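Local coordinates for ZINC phosphodiesterase ELAC protein 1 (Homo sapiens, PDB 3ZWF), which is a zinc-dependent phosphodiesterase with tRNA 3'-processing endonuclease activity that removes 2',3'-cyclic phosphates from tRNAs during tRNA repair, at residues F171-F176 with F187-K192. Sequence-based numbering, arbitrary orientation.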
loop_
_atom_site.group_PDB
_atom_site.type_symbol
_atom_site.label_atom_id
_atom_site.label_comp_id
_atom_site.label_asym_id
_atom_site.label_seq_id
_atom_site.Cartn_x
_atom_site.Cartn_y
_atom_site.Cartn_z
ATOM N N PHE A 171 -22.301 -14.100 17.309
ATOM C CA PHE A 171 -22.076 -12.649 17.277
ATOM C C PHE A 171 -23.195 -11.891 16.600
ATOM O O PHE A 171 -23.817 -12.381 15.658
ATOM C CB PHE A 171 -20.781 -12.305 16.515
ATOM C CG PHE A 171 -19.544 -12.833 17.155
ATOM C CD1 PHE A 171 -19.025 -12.225 18.283
ATOM C CD2 PHE A 171 -18.895 -13.943 16.625
ATOM C CE1 PHE A 171 -17.865 -12.722 18.891
ATOM C CE2 PHE A 171 -17.734 -14.443 17.210
ATOM C CZ PHE A 171 -17.221 -13.838 18.349
ATOM N N VAL A 172 -23.405 -10.664 17.049
ATOM C CA VAL A 172 -24.152 -9.667 16.263
ATOM C C VAL A 172 -23.205 -8.515 16.018
ATOM O O VAL A 172 -22.662 -7.941 16.982
ATOM C CB VAL A 172 -25.389 -9.113 16.992
ATOM C CG1 VAL A 172 -26.227 -8.301 16.020
ATOM C CG2 VAL A 172 -26.194 -10.214 17.548
ATOM N N VAL A 173 -22.998 -8.191 14.741
ATOM C CA VAL A 173 -22.125 -7.085 14.342
ATOM C C VAL A 173 -22.886 -6.039 13.528
ATOM O O VAL A 173 -23.618 -6.363 12.581
ATOM C CB VAL A 173 -20.868 -7.575 13.591
ATOM C CG1 VAL A 173 -19.946 -6.419 13.227
ATOM C CG2 VAL A 173 -20.146 -8.596 14.442
ATOM N N LYS A 174 -22.750 -4.786 13.954
ATOM C CA LYS A 174 -23.456 -3.655 13.355
ATOM C C LYS A 174 -22.489 -2.531 13.110
ATOM O O LYS A 174 -21.445 -2.477 13.755
ATOM C CB LYS A 174 -24.599 -3.173 14.260
ATOM C CG LYS A 174 -25.684 -4.195 14.443
ATOM C CD LYS A 174 -26.751 -3.727 15.400
ATOM C CE LYS A 174 -27.882 -4.714 15.373
ATOM N NZ LYS A 174 -28.845 -4.292 16.393
ATOM N N ALA A 175 -22.830 -1.661 12.160
ATOM C CA ALA A 175 -22.093 -0.413 11.944
ATOM C C ALA A 175 -23.007 0.768 12.290
ATOM O O ALA A 175 -24.241 0.672 12.283
ATOM C CB ALA A 175 -21.587 -0.296 10.524
ATOM N N PHE A 176 -22.377 1.884 12.597
ATOM C CA PHE A 176 -23.083 3.134 12.837
ATOM C C PHE A 176 -22.290 4.306 12.256
ATOM O O PHE A 176 -21.095 4.197 11.983
ATOM C CB PHE A 176 -23.392 3.349 14.330
ATOM C CG PHE A 176 -22.184 3.250 15.254
ATOM C CD1 PHE A 176 -21.702 2.032 15.687
ATOM C CD2 PHE A 176 -21.522 4.399 15.667
ATOM C CE1 PHE A 176 -20.604 1.960 16.493
ATOM C CE2 PHE A 176 -20.419 4.346 16.525
ATOM C CZ PHE A 176 -19.953 3.112 16.943
ATOM N N PHE A 187 -17.975 0.330 14.329
ATOM C CA PHE A 187 -18.437 -1.040 14.344
ATOM C C PHE A 187 -18.607 -1.496 15.772
ATOM O O PHE A 187 -17.748 -1.239 16.632
ATOM C CB PHE A 187 -17.476 -1.969 13.625
ATOM C CG PHE A 187 -17.269 -1.609 12.172
ATOM C CD1 PHE A 187 -18.204 -1.944 11.226
ATOM C CD2 PHE A 187 -16.136 -0.908 11.786
ATOM C CE1 PHE A 187 -18.035 -1.602 9.891
ATOM C CE2 PHE A 187 -15.961 -0.555 10.454
ATOM C CZ PHE A 187 -16.913 -0.910 9.497
ATOM N N SER A 188 -19.753 -2.144 16.005
ATOM C CA SER A 188 -20.065 -2.751 17.268
ATOM C C SER A 188 -20.065 -4.271 17.132
ATOM O O SER A 188 -20.811 -4.827 16.314
ATOM C CB SER A 188 -21.468 -2.321 17.700
ATOM O OG SER A 188 -21.840 -2.991 18.890
ATOM N N VAL A 189 -19.284 -4.942 17.969
ATOM C CA VAL A 189 -19.254 -6.396 17.987
ATOM C C VAL A 189 -19.779 -6.887 19.333
ATOM O O VAL A 189 -19.190 -6.594 20.388
ATOM C CB VAL A 189 -17.828 -6.954 17.742
ATOM C CG1 VAL A 189 -17.841 -8.493 17.850
ATOM C CG2 VAL A 189 -17.285 -6.477 16.363
ATOM N N VAL A 190 -20.877 -7.624 19.282
ATOM C CA VAL A 190 -21.466 -8.210 20.492
ATOM C C VAL A 190 -21.384 -9.725 20.428
ATOM O O VAL A 190 -21.890 -10.355 19.510
ATOM C CB VAL A 190 -22.926 -7.746 20.717
ATOM C CG1 VAL A 190 -23.610 -8.585 21.818
ATOM C CG2 VAL A 190 -22.955 -6.270 21.090
ATOM N N GLU A 191 -20.723 -10.294 21.421
ATOM C CA GLU A 191 -20.680 -11.733 21.606
ATOM C C GLU A 191 -21.959 -12.143 22.335
ATOM O O GLU A 191 -22.416 -11.439 23.239
ATOM C CB GLU A 191 -19.446 -12.109 22.421
ATOM C CG GLU A 191 -19.292 -13.596 22.727
ATOM C CD GLU A 191 -18.317 -13.858 23.880
ATOM O OE1 GLU A 191 -18.382 -13.154 24.923
ATOM O OE2 GLU A 191 -17.486 -14.782 23.735
ATOM N N LYS A 192 -22.564 -13.255 21.930
ATOM C CA LYS A 192 -23.770 -13.741 22.608
ATOM C C LYS A 192 -23.413 -14.758 23.682
ATOM O O LYS A 192 -22.501 -15.557 23.499
ATOM C CB LYS A 192 -24.732 -14.337 21.599
ATOM C CG LYS A 192 -25.154 -13.343 20.545
ATOM C CD LYS A 192 -26.186 -13.936 19.637
ATOM C CE LYS A 192 -26.549 -12.975 18.543
ATOM N NZ LYS A 192 -27.708 -13.470 17.759
HETATM O O HOH W 1 -23.597 -5.200 17.558
#
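Strands 171-176 and 187-191 run antiparallel, their axes 4.6 Å apart at closest approach and their N-to-C directions 164° apart. Val172 pairs with Val190 and Lys174 with Ser188, each through two backbone hydrogen bonds. The shortest joins Ser188 N to Lys174 O at 2.8 Å. A water donates to both Val172 O and Ser188 O, bridging the strands on the face of Lys174 and Ser188.

The other face carries Phe171, Val173, Ala175, Phe187, Val189 and Glu191. Val173 and Val189 lie side by side and point the same way, with Val173 CG2 4.0 Å from Val189 CG2. Phe171 CD1 reaches Val189 CG1 at 3.9 Å. The Phe171 ring also rests on Glu191 CA and CB, with CE1 3.9 Å from CB, while the carboxylate extends beyond it to a salt bridge with Arg244. Ala175 CB touches Phe187 CD1 at 3.8 Å. On the Lys174 face, the Phe176 ring reaches across to the partner backbone. Its CG sits between backbone N and carbonyl carbon (chi1 54°), and its CE1 comes 3.8 Å from Phe187 N.

The arrangement is a beta hairpin in one of the two sheets of the metallo-beta-lactamase fold. The face of Val173, Phe187 and Val189 packs against the other sheet, through Trp31, Phe33 and Phe57, and the Phe187 side chain lies about 8 Å from that of the zinc ligand His60.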